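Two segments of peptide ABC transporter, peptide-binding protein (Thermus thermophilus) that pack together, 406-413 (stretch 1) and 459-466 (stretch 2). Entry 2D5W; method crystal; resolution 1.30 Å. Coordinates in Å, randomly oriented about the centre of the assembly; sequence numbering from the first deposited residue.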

# COMPACT_ATOMS: atom_id res chain seq x y z
N GLU A 406 -14.32 26.56 0.02
CA GLU A 406 -14.71 25.53 0.98
C GLU A 406 -14.21 24.28 0.27
O GLU A 406 -14.68 23.95 -0.82
CB GLU A 406 -16.22 25.46 1.15
CG GLU A 406 -16.66 24.34 2.09
CD GLU A 406 -18.17 24.23 2.20
OE1 GLU A 406 -18.81 25.21 2.64
OE2 GLU A 406 -18.71 23.16 1.85
N ILE A 407 -13.24 23.61 0.88
CA ILE A 407 -12.64 22.44 0.27
C ILE A 407 -12.95 21.15 1.03
O ILE A 407 -12.94 21.13 2.26
CB ILE A 407 -11.10 22.65 0.16
CG1 ILE A 407 -10.45 21.54 -0.65
CG2 ILE A 407 -10.49 22.76 1.56
CD1 ILE A 407 -9.00 21.81 -0.99
N GLU A 408 -13.25 20.09 0.29
CA GLU A 408 -13.55 18.80 0.89
C GLU A 408 -12.26 18.25 1.50
O GLU A 408 -11.18 18.40 0.92
CB GLU A 408 -14.08 17.83 -0.16
CG GLU A 408 -14.51 16.49 0.42
CD GLU A 408 -14.96 15.49 -0.63
OE1 GLU A 408 -16.12 15.04 -0.57
OE2 GLU A 408 -14.15 15.14 -1.52
N TYR A 409 -12.37 17.63 2.67
CA TYR A 409 -11.21 17.05 3.35
C TYR A 409 -11.63 15.66 3.82
O TYR A 409 -12.38 15.51 4.79
CB TYR A 409 -10.81 17.95 4.52
CG TYR A 409 -9.45 17.69 5.17
CD1 TYR A 409 -8.90 18.66 6.01
CD2 TYR A 409 -8.75 16.50 4.98
CE1 TYR A 409 -7.69 18.45 6.66
CE2 TYR A 409 -7.52 16.28 5.63
CZ TYR A 409 -7.01 17.26 6.47
OH TYR A 409 -5.81 17.08 7.14
N VAL A 410 -11.14 14.66 3.09
CA VAL A 410 -11.46 13.26 3.35
C VAL A 410 -10.33 12.51 4.04
O VAL A 410 -9.17 12.70 3.73
CB VAL A 410 -11.72 12.51 2.02
CG1 VAL A 410 -12.00 11.04 2.30
CG2 VAL A 410 -12.87 13.15 1.28
N THR A 411 -10.69 11.67 5.01
CA THR A 411 -9.72 10.80 5.63
C THR A 411 -10.47 9.61 6.21
O THR A 411 -11.70 9.51 6.08
CB THR A 411 -8.85 11.49 6.72
OG1 THR A 411 -7.68 10.68 6.96
CG2 THR A 411 -9.60 11.67 8.03
N THR A 412 -9.73 8.69 6.82
CA THR A 412 -10.30 7.49 7.40
C THR A 412 -11.01 7.76 8.72
O THR A 412 -10.36 8.09 9.73
CB THR A 412 -9.20 6.44 7.66
OG1 THR A 412 -8.16 7.04 8.44
CG2 THR A 412 -8.61 5.93 6.35
N ALA A 413 -12.33 7.62 8.72
CA ALA A 413 -13.12 7.83 9.92
C ALA A 413 -12.67 6.85 11.00
O ALA A 413 -12.33 5.71 10.71
CB ALA A 413 -14.60 7.62 9.62
N LYS A 459 -15.16 11.92 -7.73
CA LYS A 459 -15.69 11.21 -6.56
C LYS A 459 -15.26 11.91 -5.28
O LYS A 459 -16.03 12.00 -4.32
CB LYS A 459 -15.23 9.75 -6.57
CG LYS A 459 -16.04 8.86 -7.50
CD LYS A 459 -17.49 8.72 -7.03
CE LYS A 459 -17.57 8.07 -5.65
NZ LYS A 459 -18.98 7.87 -5.20
N TRP A 460 -14.01 12.37 -5.24
CA TRP A 460 -13.52 13.17 -4.12
C TRP A 460 -12.99 14.40 -4.87
O TRP A 460 -12.37 14.27 -5.93
CB TRP A 460 -12.45 12.46 -3.27
CG TRP A 460 -11.30 11.82 -3.96
CD1 TRP A 460 -11.27 10.56 -4.51
CD2 TRP A 460 -9.99 12.36 -4.11
NE1 TRP A 460 -10.01 10.29 -4.98
CE2 TRP A 460 -9.20 11.38 -4.75
CE3 TRP A 460 -9.40 13.58 -3.76
CZ2 TRP A 460 -7.85 11.58 -5.04
CZ3 TRP A 460 -8.06 13.78 -4.06
CH2 TRP A 460 -7.30 12.79 -4.69
N THR A 461 -13.26 15.58 -4.33
CA THR A 461 -12.95 16.83 -5.01
C THR A 461 -11.98 17.82 -4.39
O THR A 461 -11.86 18.95 -4.88
CB THR A 461 -14.24 17.60 -5.26
OG1 THR A 461 -14.85 17.89 -3.99
CG2 THR A 461 -15.22 16.77 -6.09
N GLY A 462 -11.29 17.42 -3.34
CA GLY A 462 -10.36 18.35 -2.72
C GLY A 462 -9.14 17.68 -2.14
O GLY A 462 -8.26 17.25 -2.88
N MET A 463 -9.12 17.60 -0.82
CA MET A 463 -8.03 17.00 -0.06
C MET A 463 -8.40 15.60 0.41
O MET A 463 -9.54 15.35 0.79
CB MET A 463 -7.71 17.87 1.15
CG MET A 463 -7.23 19.27 0.81
SD MET A 463 -7.38 20.46 2.19
CE MET A 463 -6.12 19.86 3.31
N PHE A 464 -7.43 14.69 0.38
CA PHE A 464 -7.65 13.31 0.81
C PHE A 464 -6.38 12.90 1.56
O PHE A 464 -5.32 12.70 0.96
CB PHE A 464 -7.87 12.43 -0.43
CG PHE A 464 -8.21 10.98 -0.14
CD1 PHE A 464 -8.39 10.09 -1.20
CD2 PHE A 464 -8.35 10.50 1.16
CE1 PHE A 464 -8.69 8.75 -0.97
CE2 PHE A 464 -8.66 9.15 1.39
CZ PHE A 464 -8.82 8.28 0.33
N GLU A 465 -6.49 12.81 2.89
CA GLU A 465 -5.34 12.44 3.71
C GLU A 465 -5.29 10.97 4.08
O GLU A 465 -6.27 10.39 4.54
CB GLU A 465 -5.31 13.24 5.02
CG GLU A 465 -4.10 12.83 5.89
CD GLU A 465 -3.99 13.57 7.21
OE1 GLU A 465 -4.61 14.64 7.37
OE2 GLU A 465 -3.25 13.07 8.09
N PHE A 466 -4.12 10.38 3.87
CA PHE A 466 -3.87 9.00 4.23
C PHE A 466 -2.37 8.78 4.10
O PHE A 466 -1.61 9.73 3.91
CB PHE A 466 -4.68 8.02 3.35
CG PHE A 466 -4.31 8.02 1.89
CD1 PHE A 466 -3.45 7.06 1.38
CD2 PHE A 466 -4.85 8.97 1.03
CE1 PHE A 466 -3.13 7.04 0.02
CE2 PHE A 466 -4.53 8.96 -0.34
CZ PHE A 466 -3.67 7.99 -0.84
O HOH W 1 -11.47 15.35 -1.38
O HOH W 2 -13.49 20.23 -2.67

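The most unusual feature is Gly-462, where stretch 2 enters the sheet: an ideal CB built on it would lie 2.6 Å from Glu-408 O and 2.7 Å from Ile-407 CG1, both clashes, and its phi/psi of -146/-106° is a combination rarely found in residues that carry a CB. Without a side chain, its CA can sit 3.8 Å from Ile-407 CG1.

From there the strands run parallel, their N-to-C directions 18° apart. Three backbone hydrogen bonds fix the register: Met-463 N to Glu-408 O (2.8 Å, 167°), Val-410 N to Met-463 O (2.9 Å, 174°) and Glu-465 N to Val-410 O (2.8 Å, 156°). Tyr-409 thus pairs with Met-463, and Val-410 with Phe-464, the two pairs on opposite faces.

On the face carrying Tyr-409 and Met-463, Met-463 CE lies 4.0 Å from the Tyr-409 ring centroid, 14° off the normal, a CH-pi contact. The tyrosine OH reaches on to donate to Glu-465 OE1 at 2.7 Å. On the face carrying Val-410 and Phe-464, Val-410 CG1 meets Phe-464 CD2 at 3.9 Å.

Side chains extend the bonding beyond the ladder. Glu-408 OE2 accepts from Thr-461 N (3.0 Å) and from a water that also bridges Gly-462 N and Met-463 O. Thr-411 OG1 donates to Glu-465 O at 2.8 Å.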